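Local coordinates for cell wall binding protein cwp8 (Peptoclostridium difficile, PDB 5J6Q) that is a cell wall protein of the bacterial surface layer, probably anchored to the wall through its three CWB2 domains, at residues G198-T203 against V286-G291; S365-I370 against G389-E394; T72-G77 against K175-V180; D500-V505 against K556-V561; E223-Q228 against K266-L271. All blocks are in the same frame, centred on the assembly; numbering follows the deposited sequence.

The five contacts run from buried to open settings along an elongated chain. Contact 1 is buried, near the middle, and joins the third Cwp8 domain to the CWB2 region through apolar groups and two waters, without a direct hydrogen bond. Contact 5 touches it, since helix 265-280 packs against 198-203, but is a surface contact in which one arginine carries both packing and the single direct hydrogen bond. Contacts 2 and 3 are partly buried strand pairings, parallel and antiparallel respectively, held mainly by backbone bonds; they lie on opposite sides of the chain's centre, their centres about 71 Å apart. Contact 4, also partly buried, pairs two helices around an alanine and two side-chain hydrogen bonds.

Contact 1 (G198-T203 against V286-G291); sequences GIRLTT and VEVLSG. With SO4 (sulfate ion), chain F.
Arg200 lies across Val286 and Val288, and its side chain is a good example of an arginine that divides its labour between an apolar stem and a polar tip. CB rests on Val288 CG2 at 3.8 Å. CG sits against both valines, 3.7 Å from Val286 CG1, and CD stays on Val288 CG2 at 3.9 Å. The chain then bends at chi3 (-68°), which swings NE away from the line of the stem. NE pairs with Asp197, NH1 is bound by the carbonyl O of Ile579 and by Gln574 OE1, and NH2 gives a weak hydrogen bond of 3.1 Å to O4 of a sulfate that also binds Lys581 N. The sulfate probably comes from the crystallisation liquor. Beside the stem, Ile199 CG1 meets Val286 CG2 at 3.9 Å, the two side chains crossing obliquely. The backbones do not bond directly. Instead, Val286 O accepts from two waters: one also donates to Ile199 O, and the other, 2.6 Å from Val286 O, accepts from Leu201 N. Two donors thus satisfy a buried carbonyl that faces the loop. Strand 286-289 is the outermost strand of a four-stranded parallel sheet, bonded to strand 572-575, so this is the edge of a CWB2 parallel sheet covered by the loop that leads into helix 203-213 within Cwp8 domain 3.

Contact 2 (S365-I370 against G389-E394); sequences SKKIYI and GVSKVE
Lys367, Ile368 and Tyr369 pair in parallel with Lys392, Val393 and Glu394, the two short strand axes coming within 4.7 Å and diverging by 17°. The bonding shows how parallel strands share their groups: Ile368 uses both its N and its O, giving a bond to Lys392 O (3.0 Å) and taking one from Glu394 N (2.9 Å), and Ile370 N then reaches Glu394 O at a longer 3.2 Å. The pairing closes a beta-alpha-beta unit in which helix 379-386 connects the two strands. Strand 392-396 is the outermost of its four-stranded parallel sheet, while strand 367-371 is bonded on its other side to strand 313-318. On the face with Ile368 and Val393, Ile368 CD1 meets Val390 CG1 at 3.8 Å, the two side chains crossing at about a right angle. Ile370 CD1 presses on Val393 CG1 at only 3.4 Å, tighter than an ordinary carbon contact, and both residues also touch Glu382 of the helix. The face with Lys367, Tyr369 and Glu394 is more polar. Lys367 CG lies against Lys392 CB at 3.7 Å. Glu394 is extended, its CG anti to the backbone N (chi1 172°), and runs alongside Tyr369 in the same direction, ring and carboxylate planes 25° apart and OE1 3.2 Å from CE2. Its other oxygen, OE2, is bound by Gln411 NE2 and forms a salt bridge with Lys392 NZ.

Contact 3 (T72-G77 against K175-V180); sequences TIQDKG and KELHTV
Ile73 and His178 face each other as a hydrogen-bonded antiparallel pair, and each satisfies the other's backbone: Ile73 N gives to His178 O at 3.1 Å, and His178 N gives to Ile73 O at 3.0 Å. Next along, Thr72 and Thr179 form a non-hydrogen-bonded pair; Thr179 N is bound instead by Asn4 OD1, and Thr72 CB packs on Leu177 CD2 at 3.5 Å. Strand 68-75 lies inside a five-stranded mixed sheet, between strands 178-183 and 41-45, so Thr72 and Gln74 turn their backbone bonds to Lys44 and Asp42 on the far side. Toward Lys175 the regular pairing gives way to other partners. A water accepts from Asp75 N and donates to Glu176 O, bridging the gap. Gln74, extended with CG anti to the backbone N (chi1 177°), carries its amide to Lys175 O; NE2 bonds it at 2.7 Å, the oxygen lying close to the amide plane. Lys175 N in turn gives to Asp75 O at 2.8 Å. The carboxylate of Asp75 is less certainly placed, so the salt bridge from OD2 to Lys175 NZ, whose hydrogen bond is weak, and the Asx turn from OD1 to Gly77 N are both tentative.

Contact 4 (D500-V505 against K556-V561); sequences DTNAKV and KSQEEV. With SO4 (sulfate ion), chain B.
Ala503 and Gln558 mark the close point of two nearly parallel helices, their CA atoms 4.7 Å apart; the segment axes approach to 8.2 Å at an angle of 15°. A small residue permits this spacing: Ala503 CB lies 3.4 Å from Ser557 O, and Val561 CG1 closes in on the same methyl at 3.8 Å. Two side-chain bonds flank it. Ser557 OG gives a short bond of 2.6 Å to Asp500 OD1, meeting the oxygen nearly along its C-O axis, and also bonds Ser555 OG. Gln558 NE2 reaches Asn502 OD1 at 3.0 Å, the two amide planes standing 77° apart. The N-terminal end of the pair is looser: a sulfate, probably from the crystallisation liquor, sits at the start of helix 556-565 and accepts from Lys556 N (3.2 Å) and Ser557 N (3.0 Å), as anions commonly do at helix N-termini. Inward, Asn502 ND2 bonds Ser432 OG, in the loop between helices 427-430 and 434-438. The amides are also tied to the sheet of this CWB2 domain: Asn502 OD1 accepts from Leu549 N, Asn502 ND2 gives to Ile547 O, and Gln558 NE2 gives to Leu549 O, so that the helix pair is fastened to strand 547-549.

Contact 5 (E223-Q228 against K266-L271); sequences EAILTQ and KLVRDL
Ile225 passes beside Arg269 with their CA atoms 6.6 Å apart, as the chain leaving strand 217-224 runs along helix 265-280 before entering helix 228-232. The apolar half of the contact comes first. Ile225 CG2 rests on Arg269 CG at 3.6 Å, and its other branch, CD1, meets Val268 CG1 at 4.0 Å; both pairs cross at a slant. Ile225 and Val268 also touch Ser242 and Phe244 of strand 242-249, which places them at the seam between sheet and helix. Beyond CD, Arg269 turns polar. The chain bends at chi3 (-84°), bringing NE round to the carbonyl of Leu226, and NE gives it a hydrogen bond of 2.9 Å at 159°, with the oxygen close to the guanidinium plane. Gln228 N lies over one face of that guanidinium, 3.7 Å above its plane and offset toward the rim. The rotation of the group is fixed further by NH1, which makes a salt bridge with Glu231. One arginine thus bonds the carbonyl just before helix 228-232 and a carboxylate within that helix. The salt bridge to Glu231 would be expected to balance the arginine's charge at this surface contact. Arg269 is therefore used twice, its methylene stem for packing beside the Ile225-Val268 contact and its charged head for bonding the turn into helix 228-232, where Thr227 and Gln228 are poorly ordered.

Contact 1 (G198-T203 against V286-G291)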
# COMPACT_ATOMS: atom_id res chain seq x y z
N GLY A 198 1.30 7.15 5.28
CA GLY A 198 1.26 8.62 5.20
C GLY A 198 2.32 9.17 4.20
O GLY A 198 2.08 10.11 3.45
N ILE A 199 3.50 8.53 4.15
CA ILE A 199 4.55 9.01 3.23
C ILE A 199 5.37 7.82 2.62
O ILE A 199 5.86 7.93 1.52
CB ILE A 199 5.36 10.06 4.01
CG1 ILE A 199 6.51 10.61 3.13
CG2 ILE A 199 5.90 9.43 5.38
CD1 ILE A 199 7.07 11.93 3.67
N ARG A 200 5.44 6.68 3.29
CA ARG A 200 6.12 5.53 2.73
C ARG A 200 5.18 4.32 2.50
O ARG A 200 4.27 4.10 3.25
CB ARG A 200 7.18 5.06 3.72
CG ARG A 200 8.23 6.11 4.10
CD ARG A 200 9.03 5.62 5.37
NE ARG A 200 8.20 5.58 6.59
CZ ARG A 200 8.71 5.52 7.84
NH1 ARG A 200 10.02 5.54 8.05
NH2 ARG A 200 7.88 5.45 8.89
N LEU A 201 5.42 3.56 1.47
CA LEU A 201 4.66 2.32 1.38
C LEU A 201 5.12 1.38 2.52
O LEU A 201 6.21 1.51 3.06
CB LEU A 201 4.90 1.63 0.06
CG LEU A 201 4.39 2.46 -1.17
CD1 LEU A 201 5.05 1.86 -2.50
CD2 LEU A 201 2.85 2.37 -1.24
N THR A 202 4.28 0.39 2.90
CA THR A 202 4.68 -0.56 3.98
C THR A 202 5.27 -1.75 3.21
O THR A 202 5.30 -1.72 1.95
CB THR A 202 3.40 -1.02 4.74
OG1 THR A 202 2.56 -1.56 3.72
CG2 THR A 202 2.68 0.12 5.40
N THR A 203 5.77 -2.77 3.91
CA THR A 203 6.19 -4.02 3.23
C THR A 203 4.95 -4.58 2.44
O THR A 203 5.13 -5.07 1.33
CB THR A 203 6.64 -5.10 4.32
OG1 THR A 203 7.62 -4.46 5.15
CG2 THR A 203 7.29 -6.40 3.66
N VAL A 286 9.18 8.91 -2.42
CA VAL A 286 9.74 8.29 -1.19
C VAL A 286 9.69 6.82 -1.39
O VAL A 286 8.63 6.23 -1.68
CB VAL A 286 8.94 8.74 0.01
CG1 VAL A 286 9.52 8.12 1.33
CG2 VAL A 286 8.98 10.27 0.10
N GLU A 287 10.87 6.24 -1.40
CA GLU A 287 11.06 4.77 -1.60
C GLU A 287 11.83 4.20 -0.35
O GLU A 287 12.71 4.91 0.17
CB GLU A 287 11.88 4.48 -2.90
CG GLU A 287 10.94 4.21 -4.10
CD GLU A 287 11.63 4.15 -5.49
OE1 GLU A 287 12.81 3.79 -5.55
OE2 GLU A 287 10.95 4.44 -6.53
N VAL A 288 11.47 3.01 0.11
CA VAL A 288 12.14 2.29 1.19
C VAL A 288 12.83 1.02 0.53
O VAL A 288 12.21 0.24 -0.23
CB VAL A 288 11.08 1.88 2.24
CG1 VAL A 288 11.72 1.17 3.44
CG2 VAL A 288 10.32 3.11 2.70
N LEU A 289 14.13 0.85 0.80
CA LEU A 289 14.86 -0.30 0.36
C LEU A 289 15.12 -1.08 1.74
O LEU A 289 16.01 -0.64 2.41
CB LEU A 289 16.27 0.03 -0.23
CG LEU A 289 16.16 0.74 -1.69
CD1 LEU A 289 17.50 0.98 -2.06
CD2 LEU A 289 15.33 -0.15 -2.70
N SER A 290 14.40 -2.16 2.09
CA SER A 290 14.72 -2.83 3.32
C SER A 290 14.15 -4.18 3.38
O SER A 290 13.34 -4.51 2.53
CB SER A 290 14.14 -2.06 4.48
OG SER A 290 12.76 -2.11 4.25
N GLY A 291 14.55 -5.00 4.47
CA GLY A 291 13.99 -6.31 4.66
C GLY A 291 13.86 -6.46 6.17
O GLY A 291 14.05 -5.46 6.95
S SO4 F . 7.01 5.95 13.24
O1 SO4 F . 5.55 6.24 13.20
O2 SO4 F . 7.71 6.90 14.10
O3 SO4 F . 7.25 4.61 13.77
O4 SO4 F . 7.49 6.01 11.89
O HOH W 1 5.59 6.39 -1.20
O HOH W 2 7.64 4.21 -0.32

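Contact 2 (S365-I370 against G389-E394)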
# COMPACT_ATOMS: atom_id res chain seq x y z
N SER A 365 34.78 -15.49 -14.37
CA SER A 365 35.74 -14.40 -14.51
C SER A 365 35.61 -13.35 -13.36
O SER A 365 36.22 -12.27 -13.46
CB SER A 365 35.49 -13.69 -15.83
OG SER A 365 34.09 -13.63 -16.04
N LYS A 366 34.83 -13.63 -12.28
CA LYS A 366 34.68 -12.65 -11.23
C LYS A 366 35.24 -13.12 -9.93
O LYS A 366 35.49 -14.31 -9.70
CB LYS A 366 33.20 -12.30 -11.08
CG LYS A 366 32.68 -11.69 -12.37
CD LYS A 366 31.21 -11.84 -12.52
CE LYS A 366 30.76 -11.02 -13.75
NZ LYS A 366 29.29 -11.07 -13.88
N LYS A 367 35.45 -12.15 -9.07
CA LYS A 367 36.00 -12.36 -7.76
C LYS A 367 35.07 -11.99 -6.56
O LYS A 367 34.20 -11.16 -6.67
CB LYS A 367 37.25 -11.50 -7.67
CG LYS A 367 38.44 -12.16 -8.33
CD LYS A 367 39.04 -11.24 -9.37
CE LYS A 367 40.22 -10.51 -8.79
NZ LYS A 367 40.61 -9.37 -9.66
N ILE A 368 35.32 -12.63 -5.45
CA ILE A 368 34.65 -12.47 -4.19
C ILE A 368 35.77 -12.05 -3.20
O ILE A 368 36.71 -12.85 -2.99
CB ILE A 368 33.99 -13.76 -3.68
CG1 ILE A 368 32.82 -14.18 -4.60
CG2 ILE A 368 33.50 -13.55 -2.23
CD1 ILE A 368 32.23 -15.53 -4.18
N TYR A 369 35.72 -10.76 -2.67
CA TYR A 369 36.68 -10.33 -1.70
C TYR A 369 36.03 -10.46 -0.33
O TYR A 369 34.91 -9.98 -0.15
CB TYR A 369 37.05 -8.88 -1.90
CG TYR A 369 37.60 -8.53 -3.25
CD1 TYR A 369 36.76 -8.32 -4.33
CD2 TYR A 369 38.97 -8.37 -3.45
CE1 TYR A 369 37.27 -7.95 -5.58
CE2 TYR A 369 39.49 -8.00 -4.69
CZ TYR A 369 38.63 -7.79 -5.75
OH TYR A 369 39.16 -7.44 -6.99
N ILE A 370 36.69 -11.06 0.63
CA ILE A 370 36.19 -11.16 2.00
C ILE A 370 37.02 -10.10 2.77
O ILE A 370 38.24 -10.20 2.79
CB ILE A 370 36.40 -12.61 2.47
CG1 ILE A 370 35.38 -13.49 1.77
CG2 ILE A 370 36.28 -12.75 4.00
CD1 ILE A 370 35.74 -14.94 1.70
N GLY A 389 33.41 -21.73 -7.79
CA GLY A 389 34.07 -21.70 -9.08
C GLY A 389 34.28 -20.30 -9.58
O GLY A 389 34.35 -20.08 -10.79
N VAL A 390 34.32 -19.31 -8.64
CA VAL A 390 34.61 -17.93 -9.09
C VAL A 390 36.11 -17.80 -9.43
O VAL A 390 36.94 -18.53 -8.88
CB VAL A 390 34.23 -16.83 -8.01
CG1 VAL A 390 32.72 -16.82 -7.76
CG2 VAL A 390 35.00 -17.05 -6.71
N SER A 391 36.47 -16.84 -10.30
CA SER A 391 37.87 -16.62 -10.67
C SER A 391 38.77 -16.64 -9.45
O SER A 391 39.87 -17.18 -9.52
CB SER A 391 38.00 -15.28 -11.38
OG SER A 391 39.35 -14.92 -11.62
N LYS A 392 38.30 -16.09 -8.30
CA LYS A 392 39.09 -16.03 -7.06
C LYS A 392 38.36 -15.42 -5.79
O LYS A 392 37.75 -14.35 -5.90
CB LYS A 392 40.35 -15.18 -7.32
CG LYS A 392 41.36 -15.23 -6.19
CD LYS A 392 42.58 -14.36 -6.46
CE LYS A 392 43.36 -14.11 -5.19
NZ LYS A 392 44.22 -12.89 -5.29
N VAL A 393 38.42 -16.13 -4.65
CA VAL A 393 37.96 -15.71 -3.35
C VAL A 393 39.25 -15.14 -2.72
O VAL A 393 40.07 -15.90 -2.21
CB VAL A 393 37.41 -16.89 -2.52
CG1 VAL A 393 36.88 -16.38 -1.18
CG2 VAL A 393 36.30 -17.62 -3.26
N GLU A 394 39.45 -13.81 -2.80
CA GLU A 394 40.64 -13.13 -2.29
C GLU A 394 40.38 -12.41 -0.96
O GLU A 394 39.45 -11.59 -0.88
CB GLU A 394 41.08 -12.10 -3.34
CG GLU A 394 42.19 -11.17 -2.87
CD GLU A 394 42.67 -10.26 -3.99
OE1 GLU A 394 41.93 -10.06 -4.98
OE2 GLU A 394 43.79 -9.73 -3.87

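Contact 3 (T72-G77 against K175-V180)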
# COMPACT_ATOMS: atom_id res chain seq x y z
N THR A 72 -28.98 -10.92 -9.32
CA THR A 72 -29.84 -9.93 -8.76
C THR A 72 -30.98 -10.69 -8.07
O THR A 72 -31.50 -11.71 -8.58
CB THR A 72 -30.38 -8.92 -9.85
OG1 THR A 72 -31.20 -9.64 -10.76
CG2 THR A 72 -29.24 -8.16 -10.58
N ILE A 73 -31.31 -10.20 -6.86
CA ILE A 73 -32.37 -10.73 -6.03
C ILE A 73 -33.26 -9.57 -5.76
O ILE A 73 -32.79 -8.50 -5.35
CB ILE A 73 -31.88 -11.30 -4.62
CG1 ILE A 73 -30.86 -12.36 -4.80
CG2 ILE A 73 -33.11 -11.79 -3.81
CD1 ILE A 73 -29.45 -11.79 -4.71
N GLN A 74 -34.55 -9.73 -5.99
CA GLN A 74 -35.45 -8.65 -5.63
C GLN A 74 -36.79 -9.17 -5.05
O GLN A 74 -37.51 -9.94 -5.69
CB GLN A 74 -35.75 -7.74 -6.80
CG GLN A 74 -36.76 -6.67 -6.42
CD GLN A 74 -36.99 -5.70 -7.57
OE1 GLN A 74 -36.78 -6.03 -8.74
NE2 GLN A 74 -37.52 -4.50 -7.25
N ASP A 75 -37.10 -8.76 -3.84
CA ASP A 75 -38.33 -9.19 -3.23
C ASP A 75 -39.51 -8.54 -3.93
O ASP A 75 -39.51 -7.33 -4.12
CB ASP A 75 -38.26 -8.80 -1.77
CG ASP A 75 -39.48 -9.11 -0.94
OD1 ASP A 75 -40.53 -9.45 -1.51
OD2 ASP A 75 -39.38 -9.01 0.26
N LYS A 76 -40.49 -9.32 -4.36
CA LYS A 76 -41.64 -8.73 -5.06
C LYS A 76 -42.68 -8.16 -4.06
O LYS A 76 -43.75 -7.75 -4.49
CB LYS A 76 -42.33 -9.77 -5.94
CG LYS A 76 -41.37 -10.50 -6.93
CD LYS A 76 -42.21 -11.49 -7.76
CE LYS A 76 -41.39 -12.42 -8.64
NZ LYS A 76 -42.03 -13.73 -8.72
N GLY A 77 -42.33 -8.12 -2.75
CA GLY A 77 -43.21 -7.66 -1.71
C GLY A 77 -44.08 -8.77 -1.15
O GLY A 77 -45.03 -9.23 -1.78
N LYS A 175 -39.60 -4.56 -3.47
CA LYS A 175 -38.64 -3.88 -2.64
C LYS A 175 -37.45 -3.60 -3.51
O LYS A 175 -37.61 -3.51 -4.74
CB LYS A 175 -38.27 -4.73 -1.42
CG LYS A 175 -39.43 -4.85 -0.44
CD LYS A 175 -39.12 -5.78 0.74
CE LYS A 175 -40.39 -6.25 1.42
NZ LYS A 175 -40.12 -7.16 2.58
N GLU A 176 -36.25 -3.50 -2.95
CA GLU A 176 -35.17 -3.09 -3.81
C GLU A 176 -34.19 -4.16 -4.29
O GLU A 176 -33.73 -4.99 -3.53
CB GLU A 176 -34.39 -1.96 -3.11
CG GLU A 176 -35.18 -0.66 -3.09
CD GLU A 176 -34.52 0.43 -3.91
OE1 GLU A 176 -33.75 0.12 -4.84
OE2 GLU A 176 -34.79 1.61 -3.63
N LEU A 177 -33.87 -4.06 -5.58
CA LEU A 177 -32.92 -4.90 -6.35
C LEU A 177 -31.53 -4.92 -5.70
O LEU A 177 -30.88 -3.87 -5.76
CB LEU A 177 -32.83 -4.23 -7.74
CG LEU A 177 -32.10 -4.92 -8.91
CD1 LEU A 177 -30.61 -4.98 -8.63
CD2 LEU A 177 -32.64 -6.27 -9.26
N HIS A 178 -31.08 -6.05 -5.09
CA HIS A 178 -29.73 -6.17 -4.52
C HIS A 178 -28.84 -6.97 -5.53
O HIS A 178 -29.33 -7.90 -6.16
CB HIS A 178 -29.69 -6.92 -3.16
CG HIS A 178 -30.57 -6.32 -2.11
ND1 HIS A 178 -31.85 -6.76 -1.87
CD2 HIS A 178 -30.34 -5.31 -1.23
CE1 HIS A 178 -32.36 -6.04 -0.89
NE2 HIS A 178 -31.47 -5.15 -0.48
N THR A 179 -27.55 -6.64 -5.66
CA THR A 179 -26.70 -7.28 -6.63
C THR A 179 -25.50 -7.80 -6.02
O THR A 179 -24.81 -7.09 -5.25
CB THR A 179 -26.29 -6.28 -7.73
OG1 THR A 179 -27.47 -5.89 -8.40
CG2 THR A 179 -25.29 -6.91 -8.74
N VAL A 180 -25.20 -9.02 -6.37
CA VAL A 180 -24.02 -9.60 -5.84
C VAL A 180 -23.20 -9.93 -7.06
O VAL A 180 -23.66 -10.63 -7.99
CB VAL A 180 -24.36 -10.88 -5.02
CG1 VAL A 180 -23.09 -11.51 -4.47
CG2 VAL A 180 -25.37 -10.56 -3.91
O HOH W 3 -35.39 -6.66 -2.57

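Contact 4 (D500-V505 against K556-V561)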
# COMPACT_ATOMS: atom_id res chain seq x y z
N ASP A 500 25.77 16.12 14.10
CA ASP A 500 26.47 17.34 13.68
C ASP A 500 27.55 17.01 12.67
O ASP A 500 27.71 17.73 11.72
CB ASP A 500 27.04 18.11 14.84
CG ASP A 500 26.00 18.48 15.82
OD1 ASP A 500 24.82 18.79 15.36
OD2 ASP A 500 26.30 18.39 17.05
N THR A 501 28.29 15.94 12.84
CA THR A 501 29.26 15.58 11.77
C THR A 501 28.57 15.30 10.43
O THR A 501 29.06 15.71 9.35
CB THR A 501 30.01 14.34 12.19
OG1 THR A 501 30.67 14.64 13.44
CG2 THR A 501 30.98 13.83 11.13
N ASN A 502 27.47 14.52 10.48
CA ASN A 502 26.74 14.19 9.27
C ASN A 502 26.32 15.50 8.65
O ASN A 502 26.55 15.65 7.43
CB ASN A 502 25.53 13.34 9.55
CG ASN A 502 24.79 12.84 8.38
OD1 ASN A 502 23.54 13.12 8.27
ND2 ASN A 502 25.40 12.07 7.54
N ALA A 503 25.72 16.46 9.45
CA ALA A 503 25.37 17.76 8.86
C ALA A 503 26.59 18.43 8.22
O ALA A 503 26.44 18.96 7.10
CB ALA A 503 24.72 18.76 9.89
N LYS A 504 27.82 18.46 8.88
CA LYS A 504 28.99 19.11 8.16
C LYS A 504 29.41 18.45 6.86
O LYS A 504 29.77 19.17 5.91
CB LYS A 504 30.21 19.23 9.10
CG LYS A 504 29.84 20.23 10.22
CD LYS A 504 30.78 20.21 11.45
CE LYS A 504 30.94 21.64 11.99
NZ LYS A 504 32.25 21.75 12.73
N VAL A 505 29.37 17.06 6.76
CA VAL A 505 29.72 16.42 5.48
C VAL A 505 28.71 16.87 4.39
O VAL A 505 29.10 17.19 3.23
CB VAL A 505 29.63 14.89 5.72
CG1 VAL A 505 29.72 14.07 4.39
CG2 VAL A 505 30.78 14.47 6.60
N LYS A 556 18.78 19.82 14.65
CA LYS A 556 18.64 21.14 14.10
C LYS A 556 19.76 21.38 13.12
O LYS A 556 19.48 21.90 12.00
CB LYS A 556 18.65 22.19 15.27
CG LYS A 556 17.25 22.33 15.87
CD LYS A 556 17.10 23.61 16.70
CE LYS A 556 17.87 23.55 18.01
NZ LYS A 556 17.16 22.79 19.07
N SER A 557 21.00 21.02 13.49
CA SER A 557 22.15 21.20 12.55
C SER A 557 21.87 20.46 11.18
O SER A 557 22.15 20.99 10.08
CB SER A 557 23.43 20.68 13.21
OG SER A 557 23.24 19.27 13.38
N GLN A 558 21.24 19.26 11.22
CA GLN A 558 20.86 18.54 10.00
C GLN A 558 19.73 19.19 9.28
O GLN A 558 19.79 19.34 8.03
CB GLN A 558 20.46 17.08 10.30
CG GLN A 558 21.73 16.20 10.63
CD GLN A 558 21.22 14.79 11.19
OE1 GLN A 558 20.28 14.75 11.93
NE2 GLN A 558 21.75 13.62 10.66
N GLU A 559 18.72 19.65 10.03
CA GLU A 559 17.58 20.30 9.42
C GLU A 559 18.09 21.62 8.53
O GLU A 559 17.66 21.81 7.41
CB GLU A 559 16.66 20.78 10.54
CG GLU A 559 15.45 19.88 10.81
CD GLU A 559 14.51 20.59 11.88
OE1 GLU A 559 14.34 21.79 11.74
OE2 GLU A 559 13.98 19.94 12.83
N GLU A 560 18.97 22.44 9.10
CA GLU A 560 19.50 23.61 8.48
C GLU A 560 20.31 23.28 7.22
O GLU A 560 20.04 23.94 6.24
CB GLU A 560 20.35 24.36 9.46
CG GLU A 560 19.43 25.19 10.35
CD GLU A 560 20.17 25.87 11.57
OE1 GLU A 560 21.36 26.16 11.49
OE2 GLU A 560 19.54 26.13 12.56
N VAL A 561 21.25 22.25 7.22
CA VAL A 561 21.99 21.92 6.02
C VAL A 561 21.15 21.30 4.96
O VAL A 561 21.42 21.53 3.73
CB VAL A 561 23.26 21.06 6.23
CG1 VAL A 561 24.09 21.62 7.41
CG2 VAL A 561 22.90 19.62 6.41
S SO4 B . 20.71 20.35 17.81
O1 SO4 B . 20.73 21.78 18.43
O2 SO4 B . 19.26 19.83 17.77
O3 SO4 B . 21.52 19.45 18.70
O4 SO4 B . 21.45 20.38 16.41

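Contact 5 (E223-Q228 against K266-L271)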
# COMPACT_ATOMS: atom_id res chain seq x y z
N GLU A 223 -13.27 4.20 -7.92
CA GLU A 223 -12.63 5.34 -7.28
C GLU A 223 -13.66 6.29 -6.67
O GLU A 223 -14.41 6.93 -7.40
CB GLU A 223 -11.75 6.08 -8.30
CG GLU A 223 -10.60 5.22 -8.79
CD GLU A 223 -10.02 5.69 -10.11
OE1 GLU A 223 -8.78 5.73 -10.22
OE2 GLU A 223 -10.79 6.02 -11.04
N ALA A 224 -13.70 6.36 -5.34
CA ALA A 224 -14.61 7.20 -4.58
C ALA A 224 -13.80 8.03 -3.60
O ALA A 224 -14.03 8.00 -2.39
CB ALA A 224 -15.62 6.34 -3.84
N ILE A 225 -12.81 8.75 -4.12
CA ILE A 225 -11.93 9.59 -3.32
C ILE A 225 -12.43 11.03 -3.37
O ILE A 225 -12.70 11.55 -4.45
CB ILE A 225 -10.48 9.47 -3.85
CG1 ILE A 225 -10.06 7.99 -3.91
CG2 ILE A 225 -9.53 10.25 -2.95
CD1 ILE A 225 -8.68 7.80 -4.51
N LEU A 226 -12.54 11.68 -2.20
CA LEU A 226 -13.03 13.06 -2.15
C LEU A 226 -11.89 14.07 -2.15
O LEU A 226 -10.89 13.88 -1.45
CB LEU A 226 -13.88 13.25 -0.88
CG LEU A 226 -14.99 12.23 -0.70
CD1 LEU A 226 -15.68 12.47 0.62
CD2 LEU A 226 -16.00 12.35 -1.82
N THR A 227 -12.04 15.14 -2.95
CA THR A 227 -11.04 16.20 -3.03
C THR A 227 -11.07 17.00 -1.74
O THR A 227 -12.08 16.99 -1.03
CB THR A 227 -11.36 17.09 -4.23
OG1 THR A 227 -11.67 16.26 -5.34
CG2 THR A 227 -10.19 18.00 -4.59
N GLN A 228 -9.97 17.69 -1.42
CA GLN A 228 -9.89 18.51 -0.22
C GLN A 228 -11.06 19.49 -0.11
O GLN A 228 -11.41 19.87 1.00
CB GLN A 228 -8.56 19.28 -0.20
CG GLN A 228 -8.35 20.06 1.09
CD GLN A 228 -7.06 20.83 1.06
OE1 GLN A 228 -7.02 22.00 0.66
NE2 GLN A 228 -5.97 20.19 1.48
N LYS A 266 -6.74 12.16 3.26
CA LYS A 266 -5.46 12.54 2.65
C LYS A 266 -4.62 11.27 2.40
O LYS A 266 -4.14 11.10 1.29
CB LYS A 266 -4.70 13.56 3.49
CG LYS A 266 -4.00 14.55 2.59
CD LYS A 266 -2.96 15.36 3.29
CE LYS A 266 -1.86 15.68 2.32
NZ LYS A 266 -0.56 15.78 3.00
N LEU A 267 -4.46 10.40 3.39
CA LEU A 267 -3.75 9.12 3.22
C LEU A 267 -4.14 8.47 1.88
O LEU A 267 -3.25 8.13 1.07
CB LEU A 267 -4.18 8.21 4.39
CG LEU A 267 -3.29 6.99 4.78
CD1 LEU A 267 -2.72 6.32 3.59
CD2 LEU A 267 -2.18 7.42 5.71
N VAL A 268 -5.49 8.35 1.64
CA VAL A 268 -5.99 7.69 0.43
C VAL A 268 -5.66 8.44 -0.81
O VAL A 268 -5.29 7.80 -1.83
CB VAL A 268 -7.54 7.45 0.48
CG1 VAL A 268 -7.97 6.66 -0.73
CG2 VAL A 268 -7.94 6.69 1.76
N ARG A 269 -5.83 9.76 -0.79
CA ARG A 269 -5.52 10.53 -1.99
C ARG A 269 -3.99 10.35 -2.26
O ARG A 269 -3.56 10.10 -3.38
CB ARG A 269 -5.82 12.04 -1.76
CG ARG A 269 -6.90 12.67 -2.64
CD ARG A 269 -7.10 14.15 -2.26
NE ARG A 269 -8.02 14.28 -1.13
CZ ARG A 269 -7.70 14.87 0.02
NH1 ARG A 269 -8.59 14.92 1.01
NH2 ARG A 269 -6.50 15.40 0.19
N ASP A 270 -3.20 10.47 -1.20
CA ASP A 270 -1.73 10.37 -1.29
C ASP A 270 -1.29 9.00 -1.81
O ASP A 270 -0.53 8.89 -2.81
CB ASP A 270 -1.17 10.71 0.10
CG ASP A 270 -1.22 12.21 0.29
OD1 ASP A 270 -1.50 12.92 -0.70
OD2 ASP A 270 -0.97 12.67 1.41
N LEU A 271 -1.88 7.95 -1.20
CA LEU A 271 -1.60 6.59 -1.63
C LEU A 271 -2.00 6.41 -3.05
O LEU A 271 -1.30 5.74 -3.85
CB LEU A 271 -2.36 5.56 -0.74
CG LEU A 271 -2.40 4.17 -1.39
CD1 LEU A 271 -0.99 3.65 -1.51
CD2 LEU A 271 -3.19 3.17 -0.54